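Local coordinates for cytosine deaminase (Klebsiella pneumoniae, PDB 4R85), which probably hydrolyses cytosine and 5-methylcytosine to the corresponding uracils with release of ammonia, as an iron-containing deaminase of the amidohydrolase family, at residues 194-199 with 226-231; 235-240 with 263-268; 44-49 with 374-379. One frame throughout, in Å; residues are numbered along the deposited sequence.

Contact 1. Residues 194-199 with 226-231; sequences FLMDLA and EEARVR
Met196 and Glu227 mark the nearest backbone approach, CA to CA 7.2 Å, of two helical segments that run in roughly the same direction, 35° apart, with their axes 10.8 Å from each other. Met196 reaches across between them. Its chain, bent at chi2 and chi3, passes its CG by CB of Glu227 and brings Met196 CE 3.6 Å from Ala228 N; a side chain as small as that of Ala228 lets the terminal methyl settle close to the backbone. The two are successive helices on the outside of the amidohydrolase TIM barrel, with strand 205-209 between them in the chain, and Val206 of that strand also touches Met196. Farther out, Arg231 is extended from CG to NE, long enough to span the groove while its guanidinium lies with one face on CB of Met196, 3.6 Å above the plane. Both end nitrogens converge on one oxygen of Asp197: Arg231 NH1 to Asp197 OD1 is 2.8 Å, and Arg231 NH2 to the same OD1 is 2.9 Å. The carboxylate is turned 45° from the guanidinium plane. Glu227 OE2 accepts from NE and NH2, and the positive group between them probably offsets repulsion between the two acids. Arg231 NH1 also donates to Gln200 OE1.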
# COMPACT_ATOMS: atom_id res chain seq x y z
N PHE A 194 25.52 26.96 -5.91
CA PHE A 194 24.66 28.00 -6.46
C PHE A 194 23.31 28.11 -5.74
O PHE A 194 22.88 29.20 -5.39
CB PHE A 194 24.40 27.79 -7.96
CG PHE A 194 23.31 28.66 -8.50
CD1 PHE A 194 23.56 30.00 -8.80
CD2 PHE A 194 22.01 28.17 -8.65
CE1 PHE A 194 22.54 30.83 -9.27
CE2 PHE A 194 20.99 29.00 -9.13
CZ PHE A 194 21.26 30.33 -9.44
N LEU A 195 22.63 26.99 -5.56
CA LEU A 195 21.27 27.03 -5.04
C LEU A 195 21.27 27.46 -3.57
O LEU A 195 20.37 28.17 -3.13
CB LEU A 195 20.53 25.70 -5.24
CG LEU A 195 20.83 24.46 -4.39
CD1 LEU A 195 20.02 24.42 -3.07
CD2 LEU A 195 20.54 23.20 -5.21
N MET A 196 22.29 27.05 -2.83
CA MET A 196 22.42 27.50 -1.44
C MET A 196 22.72 29.00 -1.36
O MET A 196 22.16 29.69 -0.52
CB MET A 196 23.47 26.66 -0.69
CG MET A 196 23.07 25.21 -0.50
SD MET A 196 21.61 24.95 0.55
CE MET A 196 22.33 25.12 2.19
N ASP A 197 23.58 29.50 -2.25
CA ASP A 197 23.83 30.94 -2.33
C ASP A 197 22.55 31.70 -2.66
O ASP A 197 22.27 32.74 -2.06
CB ASP A 197 24.89 31.26 -3.40
CG ASP A 197 26.30 30.87 -2.98
OD1 ASP A 197 26.52 30.62 -1.78
OD2 ASP A 197 27.18 30.83 -3.86
N LEU A 198 21.81 31.19 -3.64
CA LEU A 198 20.52 31.76 -4.02
C LEU A 198 19.56 31.84 -2.82
O LEU A 198 19.01 32.90 -2.53
CB LEU A 198 19.88 30.93 -5.15
CG LEU A 198 18.61 31.47 -5.80
CD1 LEU A 198 18.85 32.82 -6.47
CD2 LEU A 198 18.04 30.43 -6.81
N ALA A 199 19.36 30.73 -2.14
CA ALA A 199 18.48 30.70 -0.96
C ALA A 199 18.92 31.69 0.11
O ALA A 199 18.09 32.36 0.72
CB ALA A 199 18.40 29.31 -0.39
N GLU A 226 26.55 19.60 4.27
CA GLU A 226 27.67 20.42 4.72
C GLU A 226 27.44 21.92 4.50
O GLU A 226 27.76 22.74 5.36
CB GLU A 226 29.01 19.95 4.13
CG GLU A 226 30.23 20.84 4.45
CD GLU A 226 30.63 20.87 5.94
OE1 GLU A 226 29.97 20.24 6.79
OE2 GLU A 226 31.63 21.55 6.26
N GLU A 227 26.87 22.29 3.35
CA GLU A 227 26.56 23.70 3.12
C GLU A 227 25.55 24.19 4.15
O GLU A 227 25.68 25.29 4.67
CB GLU A 227 26.03 23.90 1.70
CG GLU A 227 27.13 23.76 0.65
CD GLU A 227 28.35 24.62 0.99
OE1 GLU A 227 29.48 24.08 1.05
OE2 GLU A 227 28.17 25.84 1.21
N ALA A 228 24.54 23.37 4.42
CA ALA A 228 23.53 23.76 5.40
C ALA A 228 24.17 23.96 6.78
O ALA A 228 23.82 24.90 7.49
CB ALA A 228 22.45 22.71 5.46
N ARG A 229 25.10 23.07 7.15
CA ARG A 229 25.74 23.13 8.47
C ARG A 229 26.60 24.38 8.60
O ARG A 229 26.48 25.13 9.57
CB ARG A 229 26.60 21.88 8.72
CG ARG A 229 27.18 21.81 10.15
CD ARG A 229 28.34 20.81 10.27
NE ARG A 229 29.48 21.22 9.46
CZ ARG A 229 30.43 22.06 9.88
NH1 ARG A 229 30.38 22.57 11.10
NH2 ARG A 229 31.43 22.39 9.06
N VAL A 230 27.45 24.61 7.61
CA VAL A 230 28.36 25.76 7.59
C VAL A 230 27.61 27.09 7.59
O VAL A 230 28.02 28.06 8.25
CB VAL A 230 29.31 25.67 6.37
CG1 VAL A 230 29.95 27.02 6.07
CG2 VAL A 230 30.37 24.61 6.61
N ARG A 231 26.50 27.13 6.87
CA ARG A 231 25.73 28.36 6.72
C ARG A 231 24.74 28.56 7.87
O ARG A 231 24.13 29.61 8.00
CB ARG A 231 25.01 28.37 5.37
CG ARG A 231 25.94 28.48 4.16
CD ARG A 231 25.22 28.00 2.91
NE ARG A 231 26.12 27.75 1.78
CZ ARG A 231 26.25 28.54 0.72
NH1 ARG A 231 25.55 29.66 0.62
NH2 ARG A 231 27.09 28.20 -0.26

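Contact 2. Residues 235-240 with 263-268; sequences AQVTAS and SGINFI
Asn266 and Thr238 face each other as a parallel pair, CA to CA 4.5 Å, and the side chain of Asn266 works its way back along the neighbouring strand. Asn266 CB lies 3.6 Å from OG1 of Thr238. CG stands beside the backbone N, anti to the carbonyl carbon (chi1 -56°). At the tip, Asn266 ND2 makes a weak bond of 3.4 Å to Val237 O, an oxygen already taken by the nearly straight bond from Asn266 N at 2.9 Å. A water that accepts from ND2 donates to Ala235 O, so the amide also reaches, through the water, the 3-10 segment before the strand, while OD1 pairs with Asn302. An amide suits this place because it can donate through ND2 while accepting through OD1.

The two strands belong to one beta-alpha-beta unit of the TIM barrel, joined by helix 250-263, which ends in an ST turn at Ser263; Gly264 then takes the positive phi that glycine tolerates readily. Parallel pairing continues with Ala239 N to Asn266 O at 2.8 Å and Ile268 N to Ala239 O at 3.0 Å. On the face of Ala239 and Phe267, the small methyl CB of Ala239 meets CD1 of Ile265 and CE1 of Phe267, and Leu221 of helix 220-231 touches both Ala239 and Phe267. Nearer the chain turn, CG1 of Val237 packs 3.7 Å from CG2 of Ile265. On the other face, CG2 of Thr238 meets CG1 of Ile268 at 3.7 Å. Ser240 OG lies against CB of Ile268 and is hydrogen-bonded to Asp207 OD2 and to ND1 of the iron ligand His56, which makes Ser240 a second-shell residue of the metal site.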
# COMPACT_ATOMS: atom_id res chain seq x y z
N ALA A 235 17.65 23.87 9.63
CA ALA A 235 16.20 23.81 9.82
C ALA A 235 15.44 24.22 8.55
O ALA A 235 14.30 23.79 8.32
CB ALA A 235 15.78 24.68 11.00
N GLN A 236 16.07 25.04 7.72
CA GLN A 236 15.42 25.57 6.52
C GLN A 236 15.71 24.72 5.28
O GLN A 236 15.33 25.08 4.17
CB GLN A 236 15.89 27.00 6.26
CG GLN A 236 15.37 28.03 7.27
CD GLN A 236 16.07 27.94 8.60
OE1 GLN A 236 17.30 27.87 8.67
NE2 GLN A 236 15.29 27.93 9.68
N VAL A 237 16.37 23.58 5.49
CA VAL A 237 16.83 22.75 4.37
C VAL A 237 16.24 21.35 4.44
O VAL A 237 16.28 20.70 5.47
CB VAL A 237 18.37 22.66 4.35
CG1 VAL A 237 18.85 21.71 3.24
CG2 VAL A 237 18.98 24.06 4.16
N THR A 238 15.70 20.89 3.31
CA THR A 238 15.20 19.52 3.20
C THR A 238 15.88 18.81 2.04
O THR A 238 16.11 19.40 0.98
CB THR A 238 13.67 19.48 3.01
OG1 THR A 238 13.02 20.07 4.15
CG2 THR A 238 13.18 18.04 2.85
N ALA A 239 16.23 17.54 2.26
CA ALA A 239 16.68 16.66 1.19
C ALA A 239 15.56 15.69 0.85
O ALA A 239 15.13 14.90 1.71
CB ALA A 239 17.95 15.90 1.62
N SER A 240 15.07 15.74 -0.38
CA SER A 240 14.02 14.84 -0.82
C SER A 240 14.62 13.73 -1.66
O SER A 240 15.64 13.94 -2.31
CB SER A 240 12.97 15.60 -1.64
OG SER A 240 12.20 16.49 -0.84
N SER A 263 24.03 18.68 10.83
CA SER A 263 23.53 19.68 9.88
C SER A 263 22.13 20.17 10.23
O SER A 263 21.77 21.32 9.95
CB SER A 263 23.53 19.11 8.46
OG SER A 263 22.45 18.20 8.29
N GLY A 264 21.34 19.29 10.82
CA GLY A 264 19.99 19.63 11.23
C GLY A 264 18.97 19.63 10.10
O GLY A 264 17.84 20.05 10.31
N ILE A 265 19.36 19.16 8.92
CA ILE A 265 18.42 19.15 7.78
C ILE A 265 17.32 18.11 7.91
O ILE A 265 17.43 17.16 8.69
CB ILE A 265 19.14 18.98 6.41
CG1 ILE A 265 19.65 17.55 6.21
CG2 ILE A 265 20.24 20.02 6.25
CD1 ILE A 265 20.20 17.29 4.81
N ASN A 266 16.25 18.29 7.13
CA ASN A 266 15.11 17.38 7.12
C ASN A 266 15.19 16.45 5.92
O ASN A 266 15.89 16.74 4.96
CB ASN A 266 13.79 18.16 7.05
CG ASN A 266 13.63 19.16 8.18
OD1 ASN A 266 13.24 18.80 9.29
ND2 ASN A 266 13.93 20.42 7.90
N PHE A 267 14.46 15.34 5.99
CA PHE A 267 14.40 14.37 4.91
C PHE A 267 12.97 14.06 4.53
O PHE A 267 12.10 13.92 5.38
CB PHE A 267 15.12 13.08 5.32
CG PHE A 267 16.61 13.22 5.40
CD1 PHE A 267 17.42 12.74 4.39
CD2 PHE A 267 17.20 13.89 6.47
CE1 PHE A 267 18.79 12.88 4.46
CE2 PHE A 267 18.56 14.06 6.54
CZ PHE A 267 19.36 13.54 5.54
N ILE A 268 12.71 13.95 3.23
CA ILE A 268 11.40 13.49 2.78
C ILE A 268 11.58 12.22 1.94
O ILE A 268 12.45 12.16 1.07
CB ILE A 268 10.66 14.58 1.97
CG1 ILE A 268 10.31 15.77 2.89
CG2 ILE A 268 9.40 14.01 1.33
CD1 ILE A 268 9.73 16.96 2.13
O HOH W 1 12.91 22.53 10.19
O HOH W 2 15.28 11.93 1.71

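Contact 3. Residues 44-49 with 374-379; sequences QGRLAI and ILDAEN
Arg46 and Asp376 reach toward each other beside an antiparallel junction where strand 47-57 meets strand 372-375, the meeting of the first barrel strand with the chain's return to the small beta domain that accompanies the TIM barrel in this family. Arg46 is extended from CG to NE, and its CB and CG pass alongside Leu375 O, Arg46 CB 3.2 Å from it. Asp376, at the centre of an inverse gamma turn, has CG anti to its backbone N (chi1 -168°), and Asp376 OD1 receives Arg46 NE at 2.8 Å. The two charged planes stand 54° apart, OD1 being met on its anti side and 33° out of the carboxylate plane. NH1 of the same guanidinium turns back to Gln44 OE1; a long cationic chain suits a partly exposed place, where it can reach the acid of the turn.

Ala48 and Ile374 form an antiparallel non-hydrogen-bonded pair, and next to it Leu375 N bonds Leu47 O at 3.0 Å. Leu47 N, however, bonds Ala377 O, beyond the gamma turn, at 2.8 Å, instead of Leu375 O. The buried side chains are apolar: CD2 of Leu47 lies against the backbone of Asn379, whose OD1 caps Glu382 N at the start of helix 380-386. Ile49 crosses Leu375 obliquely, and its tip, Ile49 CD1, lies 3.8 Å from Leu375 CD1.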
# COMPACT_ATOMS: atom_id res chain seq x y z
N GLN A 44 -16.98 11.24 19.72
CA GLN A 44 -17.35 9.87 20.06
C GLN A 44 -16.14 8.97 20.30
O GLN A 44 -16.16 7.80 19.92
CB GLN A 44 -18.26 9.27 18.98
CG GLN A 44 -19.62 9.95 18.87
CD GLN A 44 -20.54 9.27 17.87
OE1 GLN A 44 -20.15 8.98 16.75
NE2 GLN A 44 -21.77 9.00 18.29
N GLY A 45 -15.10 9.53 20.91
CA GLY A 45 -13.90 8.78 21.22
C GLY A 45 -12.92 8.69 20.06
O GLY A 45 -11.93 7.97 20.12
N ARG A 46 -13.19 9.43 18.99
CA ARG A 46 -12.27 9.43 17.86
C ARG A 46 -11.12 10.41 18.05
O ARG A 46 -11.22 11.37 18.80
CB ARG A 46 -13.02 9.76 16.57
CG ARG A 46 -13.93 8.65 16.15
CD ARG A 46 -14.78 9.08 14.99
NE ARG A 46 -15.78 8.07 14.66
CZ ARG A 46 -17.08 8.21 14.91
NH1 ARG A 46 -17.53 9.31 15.49
NH2 ARG A 46 -17.92 7.24 14.59
N LEU A 47 -10.03 10.13 17.35
CA LEU A 47 -8.83 10.95 17.42
C LEU A 47 -8.98 12.33 16.75
O LEU A 47 -9.46 12.43 15.62
CB LEU A 47 -7.72 10.16 16.72
CG LEU A 47 -6.24 10.43 16.88
CD1 LEU A 47 -5.84 10.45 18.33
CD2 LEU A 47 -5.50 9.33 16.13
N ALA A 48 -8.59 13.38 17.46
CA ALA A 48 -8.44 14.70 16.84
C ALA A 48 -6.95 14.96 16.61
O ALA A 48 -6.14 14.79 17.52
CB ALA A 48 -9.02 15.79 17.74
N ILE A 49 -6.59 15.34 15.39
CA ILE A 49 -5.19 15.59 15.04
C ILE A 49 -5.07 16.87 14.24
O ILE A 49 -6.05 17.33 13.64
CB ILE A 49 -4.61 14.46 14.16
CG1 ILE A 49 -5.51 14.25 12.94
CG2 ILE A 49 -4.47 13.17 14.94
CD1 ILE A 49 -4.87 13.40 11.87
N ILE A 374 -10.93 15.30 12.49
CA ILE A 374 -11.40 14.19 13.29
C ILE A 374 -11.31 12.93 12.42
O ILE A 374 -11.93 12.86 11.37
CB ILE A 374 -12.83 14.40 13.79
CG1 ILE A 374 -12.89 15.61 14.74
CG2 ILE A 374 -13.34 13.14 14.49
CD1 ILE A 374 -14.28 16.00 15.14
N LEU A 375 -10.50 11.97 12.85
CA LEU A 375 -10.25 10.73 12.11
C LEU A 375 -11.10 9.61 12.68
O LEU A 375 -11.28 9.54 13.89
CB LEU A 375 -8.80 10.31 12.26
CG LEU A 375 -7.67 10.77 11.36
CD1 LEU A 375 -6.44 9.96 11.72
CD2 LEU A 375 -8.03 10.57 9.89
N ASP A 376 -11.59 8.72 11.83
CA ASP A 376 -12.42 7.61 12.27
C ASP A 376 -11.57 6.46 12.83
O ASP A 376 -11.59 5.34 12.32
CB ASP A 376 -13.31 7.11 11.13
CG ASP A 376 -14.40 6.15 11.60
OD1 ASP A 376 -14.77 6.19 12.80
OD2 ASP A 376 -14.89 5.37 10.76
N ALA A 377 -10.83 6.76 13.89
CA ALA A 377 -9.99 5.79 14.58
C ALA A 377 -9.59 6.39 15.92
O ALA A 377 -9.68 7.60 16.10
CB ALA A 377 -8.76 5.49 13.77
N GLU A 378 -9.14 5.56 16.86
CA GLU A 378 -8.87 6.05 18.22
C GLU A 378 -7.38 6.26 18.54
O GLU A 378 -7.04 6.84 19.57
CB GLU A 378 -9.51 5.14 19.27
CG GLU A 378 -8.84 3.79 19.40
CD GLU A 378 -9.49 2.73 18.53
OE1 GLU A 378 -9.75 3.02 17.34
OE2 GLU A 378 -9.75 1.62 19.05
N ASN A 379 -6.50 5.76 17.67
CA ASN A 379 -5.06 5.91 17.86
C ASN A 379 -4.31 5.73 16.54
O ASN A 379 -4.94 5.44 15.52
CB ASN A 379 -4.54 4.97 18.96
CG ASN A 379 -4.78 3.49 18.66
OD1 ASN A 379 -4.80 3.07 17.51
ND2 ASN A 379 -4.93 2.69 19.71

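How the contacts relate
Contacts 1 and 2 are consecutive layers of the same barrel wall. Helix 220-231 of contact 1 leads into strand 237-240 of contact 2, and Ala228 CB packs on Ile265 CG2 at 3.6 Å. Contact 2 is the buried member, held by parallel backbone bonds and apolar side chains, and its far end comes near the iron. Contact 1 is partly buried and combines an apolar floor with a charged outer side. Contact 3, also partly buried, shares the large sheet with contact 2 but lies about 30 Å away, centre to centre, and pairs its chains antiparallel. Like contact 1 it includes an arginine-aspartate salt bridge, but beside paired strands, and it has backbone bonds, which contact 1 lacks between its segments.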